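Local coordinates for protein endostatin (Mus musculus, PDB 1KOE) that inhibits angiogenesis as the C-terminal fragment of the collagen XVIII alpha1 chain, and probably binds heparin, at residues 85-90 and 148-153; 112-117 and 161-166; 58-63 and 75-80; 38-43 and 167-172. All coordinates share one frame; numbering follows the deposited sequence.

In the fold
The chain is compact, with a C-type lectin-like fold. Contact 4 opens first, at 38-43, and closes last, at 167-172, so it encloses the other three. It pairs strand 40-42, at one edge of the mixed sheet, with strand 166-169. Contact 3 closes a short loop, joining 58-63 to the start of helix 77-80. Contacts 1 and 2 come later and cross: 85-90 and 112-117 open in turn, and 148-153 and 161-166 close them in the same order. Contact 1 joins two loops. Contact 2 links the three-stranded sheet to the run entering strand 166-169. Leu-151 touches both Phe-43 and Leu-80, so contact 1 packs against contacts 4 and 3.

Contact 1 (85-90 and 148-153); sequences QGQLQP and SGRLLE
The guanidinium of Arg-150 has CG of Glu-153 over one face, 3.4 Å above its plane and toward the rim. Arg-150 belongs to a single beta bridge, with Gln-87, between two loops of a C-type lectin-like fold. Ser-148 OG sits at the guanidinium edge, in plane. It accepts a bond from Arg-150 NE at 3.0 Å and a weak one from NH2, and also bonds to Ser-145 O. Arg-150 NH2 forms a salt bridge to Glu-153 OE2 at 2.7 Å. The bend at chi3 (-65°) helps place the group there. Gln-85 runs alongside Arg-150, extended beyond CG, with its amide plane turned 37° from the guanidinium.

Leu-152 N donates to Gln-85 O at 2.9 Å, and Leu-151 N to Gly-86 O at 3.0 Å. Both donors stand above the carbonyl planes. Leu-88 N reaches Gly-149 O at 2.8 Å, nearly along the C=O axis. Gly-86 and Gly-149 both have positive phi, which suits glycine. Leu-88, Leu-151 and Leu-152 are buried. Leu-152 packs on Phe-81 and on His-115, while Leu-88 crosses Leu-151 at about a right angle. Their methyls meet there, CD2 of Leu-88 4.2 Å from CD1 of Leu-151.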
# COMPACT_ATOMS: atom_id res chain seq x y z
N GLN A 85 10.81 -7.59 -4.81
CA GLN A 85 9.46 -7.76 -4.29
C GLN A 85 9.16 -6.82 -3.12
O GLN A 85 8.41 -7.17 -2.22
CB GLN A 85 9.15 -9.22 -3.92
CG GLN A 85 9.34 -10.20 -5.08
CD GLN A 85 8.62 -11.51 -4.89
OE1 GLN A 85 8.53 -12.02 -3.77
NE2 GLN A 85 8.11 -12.07 -5.98
N GLY A 86 9.74 -5.61 -3.17
CA GLY A 86 9.52 -4.60 -2.14
C GLY A 86 10.01 -5.00 -0.77
O GLY A 86 9.30 -4.86 0.24
N GLN A 87 11.23 -5.53 -0.74
CA GLN A 87 11.86 -5.98 0.48
C GLN A 87 12.16 -4.83 1.44
O GLN A 87 12.74 -3.81 1.04
CB GLN A 87 13.15 -6.73 0.11
CG GLN A 87 13.93 -7.34 1.28
CD GLN A 87 13.21 -8.51 1.93
OE1 GLN A 87 12.63 -8.37 3.01
NE2 GLN A 87 13.26 -9.67 1.28
N LEU A 88 11.69 -4.94 2.67
CA LEU A 88 11.96 -3.91 3.65
C LEU A 88 13.05 -4.44 4.55
O LEU A 88 13.32 -5.64 4.57
CB LEU A 88 10.72 -3.55 4.47
CG LEU A 88 9.48 -3.04 3.73
CD1 LEU A 88 8.39 -2.76 4.74
CD2 LEU A 88 9.77 -1.79 2.92
N GLN A 89 13.74 -3.55 5.23
CA GLN A 89 14.79 -3.97 6.14
C GLN A 89 14.13 -4.59 7.36
O GLN A 89 13.03 -4.18 7.75
CB GLN A 89 15.63 -2.77 6.56
CG GLN A 89 17.10 -3.09 6.72
CD GLN A 89 17.85 -2.05 7.49
OE1 GLN A 89 18.62 -1.29 6.91
NE2 GLN A 89 17.62 -2.00 8.79
N PRO A 90 14.79 -5.58 7.98
CA PRO A 90 14.25 -6.25 9.17
C PRO A 90 13.87 -5.24 10.24
O PRO A 90 14.52 -4.19 10.37
CB PRO A 90 15.43 -7.12 9.64
CG PRO A 90 16.11 -7.46 8.38
CD PRO A 90 16.11 -6.13 7.63
N SER A 148 6.69 -11.59 6.01
CA SER A 148 7.89 -11.96 5.26
C SER A 148 8.81 -10.76 4.99
O SER A 148 9.84 -10.90 4.33
CB SER A 148 7.50 -12.61 3.93
OG SER A 148 7.01 -11.65 3.01
N GLY A 149 8.43 -9.58 5.48
CA GLY A 149 9.21 -8.38 5.28
C GLY A 149 9.11 -7.75 3.89
O GLY A 149 9.85 -6.81 3.60
N ARG A 150 8.15 -8.18 3.07
CA ARG A 150 8.01 -7.64 1.71
C ARG A 150 6.64 -7.02 1.47
O ARG A 150 5.64 -7.45 2.05
CB ARG A 150 8.21 -8.76 0.68
CG ARG A 150 9.58 -9.38 0.72
CD ARG A 150 9.61 -10.68 -0.07
NE ARG A 150 8.76 -11.72 0.52
CZ ARG A 150 8.50 -12.90 -0.04
NH1 ARG A 150 9.03 -13.22 -1.21
NH2 ARG A 150 7.70 -13.76 0.57
N LEU A 151 6.59 -6.03 0.57
CA LEU A 151 5.35 -5.35 0.21
C LEU A 151 4.74 -5.87 -1.09
O LEU A 151 3.55 -5.69 -1.32
CB LEU A 151 5.59 -3.86 -0.00
CG LEU A 151 5.97 -3.00 1.19
CD1 LEU A 151 6.22 -1.57 0.70
CD2 LEU A 151 4.87 -3.04 2.21
N LEU A 152 5.55 -6.52 -1.92
CA LEU A 152 5.10 -6.97 -3.24
C LEU A 152 5.21 -8.47 -3.54
O LEU A 152 5.42 -8.87 -4.68
CB LEU A 152 5.78 -6.14 -4.35
CG LEU A 152 5.54 -4.62 -4.36
CD1 LEU A 152 6.50 -3.96 -5.34
CD2 LEU A 152 4.08 -4.31 -4.74
N GLU A 153 5.08 -9.29 -2.50
CA GLU A 153 5.08 -10.73 -2.66
C GLU A 153 3.92 -11.03 -3.62
O GLU A 153 2.94 -10.27 -3.69
CB GLU A 153 4.84 -11.36 -1.29
CG GLU A 153 4.87 -12.86 -1.21
CD GLU A 153 4.79 -13.36 0.22
OE1 GLU A 153 4.40 -12.59 1.12
OE2 GLU A 153 5.09 -14.55 0.47

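Contact 2 (112-117 and 161-166); sequences SVWHGS and NSYIVL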
# COMPACT_ATOMS: atom_id res chain seq x y z
N SER A 112 -1.42 -9.17 5.97
CA SER A 112 -1.15 -9.10 4.54
C SER A 112 -1.62 -7.74 4.04
O SER A 112 -2.47 -7.10 4.67
CB SER A 112 -1.86 -10.24 3.79
OG SER A 112 -1.22 -11.48 4.06
N VAL A 113 -1.04 -7.30 2.94
CA VAL A 113 -1.34 -6.00 2.34
C VAL A 113 -1.81 -6.19 0.90
O VAL A 113 -1.20 -6.95 0.14
CB VAL A 113 -0.06 -5.13 2.30
CG1 VAL A 113 -0.35 -3.79 1.64
CG2 VAL A 113 0.47 -4.91 3.71
N TRP A 114 -2.90 -5.52 0.54
CA TRP A 114 -3.43 -5.57 -0.83
C TRP A 114 -2.54 -4.72 -1.74
O TRP A 114 -2.08 -3.66 -1.33
CB TRP A 114 -4.84 -4.95 -0.92
CG TRP A 114 -5.97 -5.76 -0.36
CD1 TRP A 114 -6.85 -5.37 0.61
CD2 TRP A 114 -6.37 -7.08 -0.77
NE1 TRP A 114 -7.79 -6.36 0.82
CE2 TRP A 114 -7.52 -7.42 -0.01
CE3 TRP A 114 -5.87 -8.01 -1.70
CZ2 TRP A 114 -8.18 -8.65 -0.16
CZ3 TRP A 114 -6.54 -9.26 -1.84
CH2 TRP A 114 -7.67 -9.55 -1.07
N HIS A 115 -2.29 -5.18 -2.96
CA HIS A 115 -1.55 -4.35 -3.90
C HIS A 115 -1.98 -4.50 -5.38
O HIS A 115 -1.83 -3.56 -6.15
CB HIS A 115 -0.02 -4.45 -3.74
CG HIS A 115 0.53 -5.83 -3.92
ND1 HIS A 115 0.62 -6.44 -5.16
CD2 HIS A 115 1.05 -6.71 -3.04
CE1 HIS A 115 1.17 -7.64 -5.02
NE2 HIS A 115 1.44 -7.83 -3.74
N GLY A 116 -2.49 -5.67 -5.76
CA GLY A 116 -2.94 -5.90 -7.13
C GLY A 116 -1.89 -5.68 -8.21
O GLY A 116 -2.26 -5.42 -9.36
N SER A 117 -0.61 -5.89 -7.89
CA SER A 117 0.50 -5.63 -8.82
C SER A 117 1.55 -6.72 -8.94
O SER A 117 1.71 -7.52 -8.01
CB SER A 117 1.25 -4.37 -8.40
OG SER A 117 0.36 -3.33 -8.05
N ASN A 161 -11.06 -11.53 1.97
CA ASN A 161 -10.17 -11.26 3.10
C ASN A 161 -10.11 -9.75 3.41
O ASN A 161 -10.18 -8.91 2.49
CB ASN A 161 -8.74 -11.71 2.75
CG ASN A 161 -8.56 -13.22 2.88
OD1 ASN A 161 -8.54 -13.75 3.98
ND2 ASN A 161 -8.41 -13.89 1.76
N SER A 162 -9.95 -9.42 4.69
CA SER A 162 -9.83 -8.03 5.15
C SER A 162 -8.35 -7.85 5.47
O SER A 162 -7.87 -8.37 6.48
CB SER A 162 -10.69 -7.76 6.40
OG SER A 162 -12.06 -7.63 6.04
N TYR A 163 -7.65 -7.14 4.58
CA TYR A 163 -6.21 -6.91 4.68
C TYR A 163 -5.87 -5.42 4.87
O TYR A 163 -6.73 -4.53 4.77
CB TYR A 163 -5.54 -7.39 3.37
CG TYR A 163 -5.42 -8.90 3.19
CD1 TYR A 163 -5.56 -9.78 4.27
CD2 TYR A 163 -5.11 -9.43 1.94
CE1 TYR A 163 -5.38 -11.16 4.11
CE2 TYR A 163 -4.93 -10.79 1.77
CZ TYR A 163 -5.07 -11.65 2.85
OH TYR A 163 -4.89 -13.00 2.66
N ILE A 164 -4.60 -5.18 5.16
CA ILE A 164 -4.06 -3.86 5.34
C ILE A 164 -4.02 -3.16 3.97
O ILE A 164 -3.75 -3.78 2.94
CB ILE A 164 -2.59 -3.95 5.84
CG1 ILE A 164 -2.54 -4.67 7.19
CG2 ILE A 164 -1.95 -2.55 5.93
CD1 ILE A 164 -1.17 -5.20 7.55
N VAL A 165 -4.34 -1.87 3.98
CA VAL A 165 -4.26 -1.07 2.77
C VAL A 165 -3.36 0.10 3.12
O VAL A 165 -3.55 0.75 4.17
CB VAL A 165 -5.65 -0.56 2.32
CG1 VAL A 165 -5.48 0.37 1.12
CG2 VAL A 165 -6.55 -1.77 1.95
N LEU A 166 -2.37 0.35 2.26
CA LEU A 166 -1.43 1.45 2.46
C LEU A 166 -1.73 2.66 1.56
O LEU A 166 -2.37 2.53 0.50
CB LEU A 166 0.01 0.98 2.17
CG LEU A 166 0.48 -0.24 2.97
CD1 LEU A 166 1.89 -0.61 2.53
CD2 LEU A 166 0.43 0.05 4.46
O HOH W 1 -2.21 -1.20 -0.19
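Ile-164 O is gripped by one hydrogen bond and one weaker CA-H...O contact, both from strand 112-114. Trp-114 N gives it the hydrogen bond of 3.1 Å, nearly along the C=O axis. Val-113 CA makes the CA-H...O contact. The N of the same residue, Ile-164, donates to Ser-112 O at 2.9 Å, in the carbonyl plane. Between these two bonds, Val-113 and Ile-164 form a single beta bridge.

Tyr-163 is layered between neighbours. Ser-112 CB stands over the centre of its ring, 3.5 Å from the centroid. Asn-161 CB covers the opposite face, nearer the rim. Tyr-163 in turn lies over one face of Trp-114, with its CD2 above the centre of the indole. The Tyr-163 ring and the six-membered ring of Trp-114 meet obliquely, planes 48° apart. Tyr-163 CB makes a CH-pi contact with the five-membered ring.

Strand 112-114 is an outermost strand of the antiparallel three-stranded sheet of this C-type lectin-like fold. The bridge ties it to the chain run that enters strand 166-169 of the mixed sheet. Val-165 CG2 touches the indole edge at CD1, and Trp-114 NE1 bonds to Leu-13 O. Val-113 splits its methyls: CG2 packs on Ile-164 CB at 3.8 Å, and CG1 on Leu-166 CG at 3.9 Å. A water donates to Trp-114 O at 2.7 Å and accepts from Leu-166 N at 2.9 Å.

Contact 3 (58-63 and 75-80); sequences ADRGSV and PSWDSL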
# COMPACT_ATOMS: atom_id res chain seq x y z
N ALA A 58 9.76 12.71 -10.85
CA ALA A 58 10.91 13.35 -10.23
C ALA A 58 11.24 12.84 -8.83
O ALA A 58 12.38 12.98 -8.37
CB ALA A 58 10.71 14.84 -10.21
N ASP A 59 10.28 12.20 -8.16
CA ASP A 59 10.51 11.71 -6.82
C ASP A 59 10.71 10.21 -6.73
O ASP A 59 10.81 9.68 -5.64
CB ASP A 59 9.32 12.09 -5.92
CG ASP A 59 9.20 13.59 -5.74
OD1 ASP A 59 10.23 14.29 -5.76
OD2 ASP A 59 8.07 14.08 -5.59
N ARG A 60 10.83 9.53 -7.86
CA ARG A 60 10.97 8.08 -7.85
C ARG A 60 12.35 7.50 -7.59
O ARG A 60 12.47 6.43 -7.03
CB ARG A 60 10.47 7.51 -9.18
CG ARG A 60 9.03 7.78 -9.47
CD ARG A 60 8.62 7.14 -10.77
NE ARG A 60 7.28 7.59 -11.12
CZ ARG A 60 6.77 7.60 -12.35
NH1 ARG A 60 7.50 7.18 -13.38
NH2 ARG A 60 5.52 8.01 -12.55
N GLY A 61 13.40 8.24 -7.95
CA GLY A 61 14.71 7.66 -7.82
C GLY A 61 15.56 7.95 -6.61
O GLY A 61 16.42 7.15 -6.28
N SER A 62 15.32 9.04 -5.91
CA SER A 62 16.20 9.30 -4.80
C SER A 62 15.57 9.93 -3.59
O SER A 62 16.24 10.62 -2.83
CB SER A 62 17.35 10.17 -5.29
OG SER A 62 16.82 11.35 -5.87
N VAL A 63 14.27 9.71 -3.41
CA VAL A 63 13.60 10.24 -2.24
C VAL A 63 13.29 9.06 -1.31
O VAL A 63 12.56 8.14 -1.68
CB VAL A 63 12.31 11.02 -2.62
CG1 VAL A 63 11.61 11.48 -1.37
CG2 VAL A 63 12.66 12.24 -3.48
N PRO A 75 15.42 3.27 0.45
CA PRO A 75 16.17 4.43 -0.08
C PRO A 75 15.44 5.21 -1.18
O PRO A 75 15.71 6.40 -1.38
CB PRO A 75 17.47 3.80 -0.59
CG PRO A 75 17.10 2.36 -0.87
CD PRO A 75 16.17 2.01 0.26
N SER A 76 14.50 4.57 -1.85
CA SER A 76 13.74 5.21 -2.91
C SER A 76 12.54 4.36 -3.28
O SER A 76 12.41 3.21 -2.88
CB SER A 76 14.59 5.37 -4.17
OG SER A 76 14.88 4.10 -4.74
N TRP A 77 11.67 4.96 -4.09
CA TRP A 77 10.47 4.30 -4.59
C TRP A 77 10.91 3.20 -5.57
O TRP A 77 10.47 2.06 -5.47
CB TRP A 77 9.62 5.35 -5.31
CG TRP A 77 8.36 4.83 -5.96
CD1 TRP A 77 8.10 4.80 -7.31
CD2 TRP A 77 7.15 4.41 -5.30
NE1 TRP A 77 6.80 4.41 -7.53
CE2 TRP A 77 6.19 4.17 -6.32
CE3 TRP A 77 6.78 4.23 -3.96
CZ2 TRP A 77 4.87 3.76 -6.03
CZ3 TRP A 77 5.48 3.82 -3.67
CH2 TRP A 77 4.54 3.59 -4.70
N ASP A 78 11.82 3.55 -6.47
CA ASP A 78 12.31 2.61 -7.47
C ASP A 78 12.86 1.33 -6.87
O ASP A 78 12.70 0.26 -7.44
CB ASP A 78 13.40 3.25 -8.34
CG ASP A 78 12.85 4.13 -9.42
OD1 ASP A 78 11.61 4.17 -9.58
OD2 ASP A 78 13.66 4.79 -10.11
N SER A 79 13.53 1.46 -5.73
CA SER A 79 14.12 0.29 -5.08
C SER A 79 13.11 -0.79 -4.77
O SER A 79 13.43 -1.98 -4.78
CB SER A 79 14.82 0.71 -3.78
OG SER A 79 15.81 1.66 -4.06
N LEU A 80 11.87 -0.39 -4.51
CA LEU A 80 10.82 -1.37 -4.20
C LEU A 80 10.40 -2.20 -5.42
O LEU A 80 9.95 -3.34 -5.28
CB LEU A 80 9.58 -0.66 -3.64
CG LEU A 80 9.65 0.12 -2.32
CD1 LEU A 80 8.30 0.79 -2.09
CD2 LEU A 80 9.98 -0.80 -1.16
O HOH W 2 12.05 7.79 -4.32
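Pro-75 brings its backbone O to within 3.6 Å of Val-63 C. Ser-76 comes next and points its CB toward the other segment, 3.3 Å from Gly-61 O. Its CA-H is aimed almost straight at Val-63 O, 3.4 Å from CA, with 176° at the hydrogen. Its OG takes the crowded position between N and the carbonyl carbon, and shares a 2.7 Å hydrogen bond with Ser-79 OG.

Trp-77 lies in a short, weakly bonded helix, about 77-80. In the chain, the antiparallel strands 65-66 and 72-74 come between the two segments, so the contact joins the loop before this strand pair to the helix after it. Trp-77 N donates to a water at 2.9 Å, and that water also lies close to Asp-59 O and Val-63 O. CG is anti to the backbone N (chi1 177°). This sets the indole beside the extended Arg-60 chain, CD1 of Trp-77 3.8 Å from CG of Arg-60. The indole NE1 bonds to Tyr-52 O.

Asp-78 N donates to Arg-60 O at 3.0 Å, in the carbonyl plane. The two charged groups do not meet: Asp-78 OD1 bonds to Tyr-52 OH, and Arg-60 NE to Val-55 O. Leu-80 N closes the helical turn on Trp-77 O.

Contact 4 (38-43 and 167-172); sequences GTFRAF and CIENSF
Glu-169 CB lies over one face of the Phe-40 ring, 4.0 Å above its plane and toward the rim. This is a CH-pi contact between residues of an antiparallel non-hydrogen-bonded pair, at the edge of the mixed sheet formed by strand 40-42 in the C-type lectin-like fold. CG is anti to the backbone N (chi1 -162°) and the chain runs on extended. CG and CD both pass the Phe-40 CZ corner. The carboxylate ends nearly parallel to the ring, planes 13° apart. OE1 bonds to His-5 ND1, which may favour the charged carboxylate. OE2 accepts from a water at 2.8 Å, and that water accepts from Gly-38 N.

The backbones are joined at Arg-41 and Ile-168, a hydrogen-bonded pair. Arg-41 N donates to Ile-168 O at 2.9 Å, and Ile-168 N to Arg-41 O at 2.8 Å. Beyond the strands, Asn-170 N donates to Thr-39 O at 2.8 Å. Cys-167 and Ala-42 share the face of Phe-40, toward helix 19-33, where Cys-167 is disulfide-bonded to Cys-27. Arg-41 leaves the sheet on the face of Ile-168, but its end turns away, and NH2 forms a salt bridge with Asp-24 of helix 19-33. A water in its guanidinium plane accepts from NH1 of Arg-41 at 3.0 Å and donates to OD1 of Asn-170 at 3.3 Å.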
# COMPACT_ATOMS: atom_id res chain seq x y z
N GLY A 38 0.62 16.41 2.80
CA GLY A 38 0.85 15.86 1.48
C GLY A 38 -0.37 15.24 0.81
O GLY A 38 -1.43 15.09 1.43
N THR A 39 -0.18 14.86 -0.45
CA THR A 39 -1.22 14.21 -1.24
C THR A 39 -1.01 12.69 -1.17
O THR A 39 -0.04 12.16 -1.70
CB THR A 39 -1.17 14.67 -2.72
OG1 THR A 39 -1.24 16.10 -2.78
CG2 THR A 39 -2.35 14.07 -3.51
N PHE A 40 -1.91 12.01 -0.49
CA PHE A 40 -1.82 10.56 -0.32
C PHE A 40 -2.77 9.81 -1.23
O PHE A 40 -3.96 10.13 -1.29
CB PHE A 40 -2.13 10.19 1.12
CG PHE A 40 -1.06 10.60 2.09
CD1 PHE A 40 -1.00 11.92 2.55
CD2 PHE A 40 -0.12 9.68 2.53
CE1 PHE A 40 -0.01 12.30 3.44
CE2 PHE A 40 0.86 10.07 3.43
CZ PHE A 40 0.92 11.38 3.88
N ARG A 41 -2.23 8.81 -1.91
CA ARG A 41 -3.02 7.97 -2.79
C ARG A 41 -2.89 6.51 -2.33
O ARG A 41 -1.92 6.14 -1.67
CB ARG A 41 -2.55 8.16 -4.24
CG ARG A 41 -2.84 9.57 -4.76
CD ARG A 41 -3.04 9.61 -6.25
NE ARG A 41 -4.06 8.66 -6.68
CZ ARG A 41 -3.99 7.93 -7.79
NH1 ARG A 41 -2.93 8.06 -8.60
NH2 ARG A 41 -4.96 7.06 -8.08
N ALA A 42 -3.90 5.69 -2.61
CA ALA A 42 -3.86 4.28 -2.22
C ALA A 42 -2.75 3.55 -2.96
O ALA A 42 -2.55 3.77 -4.16
CB ALA A 42 -5.21 3.62 -2.47
N PHE A 43 -2.02 2.72 -2.22
CA PHE A 43 -0.91 1.89 -2.72
C PHE A 43 -1.55 0.66 -3.41
O PHE A 43 -1.57 -0.44 -2.85
CB PHE A 43 -0.07 1.48 -1.49
CG PHE A 43 1.22 0.74 -1.80
CD1 PHE A 43 2.37 1.44 -2.20
CD2 PHE A 43 1.30 -0.64 -1.65
CE1 PHE A 43 3.59 0.76 -2.43
CE2 PHE A 43 2.51 -1.31 -1.87
CZ PHE A 43 3.66 -0.61 -2.26
N CYS A 167 -1.26 3.83 2.00
CA CYS A 167 -1.40 5.08 1.27
C CYS A 167 0.01 5.64 1.14
O CYS A 167 0.79 5.61 2.11
CB CYS A 167 -2.24 6.10 2.05
SG CYS A 167 -3.89 5.54 2.51
N ILE A 168 0.34 6.12 -0.05
CA ILE A 168 1.65 6.68 -0.32
C ILE A 168 1.54 8.16 -0.70
O ILE A 168 0.65 8.56 -1.46
CB ILE A 168 2.40 5.87 -1.46
CG1 ILE A 168 3.75 6.51 -1.81
CG2 ILE A 168 1.50 5.71 -2.71
CD1 ILE A 168 4.84 6.33 -0.77
N GLU A 169 2.42 8.97 -0.12
CA GLU A 169 2.52 10.40 -0.41
C GLU A 169 3.08 10.45 -1.83
O GLU A 169 4.16 9.92 -2.09
CB GLU A 169 3.48 11.03 0.58
CG GLU A 169 3.37 12.52 0.69
CD GLU A 169 4.17 13.05 1.87
OE1 GLU A 169 4.90 12.27 2.52
OE2 GLU A 169 4.07 14.26 2.16
N ASN A 170 2.36 11.07 -2.76
CA ASN A 170 2.78 11.02 -4.16
C ASN A 170 3.86 11.97 -4.66
O ASN A 170 4.34 11.84 -5.78
CB ASN A 170 1.57 10.98 -5.11
CG ASN A 170 0.92 12.33 -5.31
OD1 ASN A 170 0.14 12.51 -6.25
ND2 ASN A 170 1.22 13.30 -4.43
N SER A 171 4.27 12.88 -3.79
CA SER A 171 5.32 13.82 -4.12
C SER A 171 5.74 14.53 -2.84
O SER A 171 4.96 14.58 -1.89
CB SER A 171 4.81 14.86 -5.11
OG SER A 171 3.63 15.48 -4.61
N PHE A 172 6.98 14.97 -2.78
CA PHE A 172 7.47 15.73 -1.63
C PHE A 172 7.13 17.17 -1.97
O PHE A 172 6.52 17.84 -1.13
CB PHE A 172 8.99 15.57 -1.44
OXT PHE A 172 7.45 17.62 -3.09
O HOH W 3 2.51 15.04 4.41
O HOH W 4 2.28 15.18 -1.83
O HOH W 5 -0.68 10.03 -8.26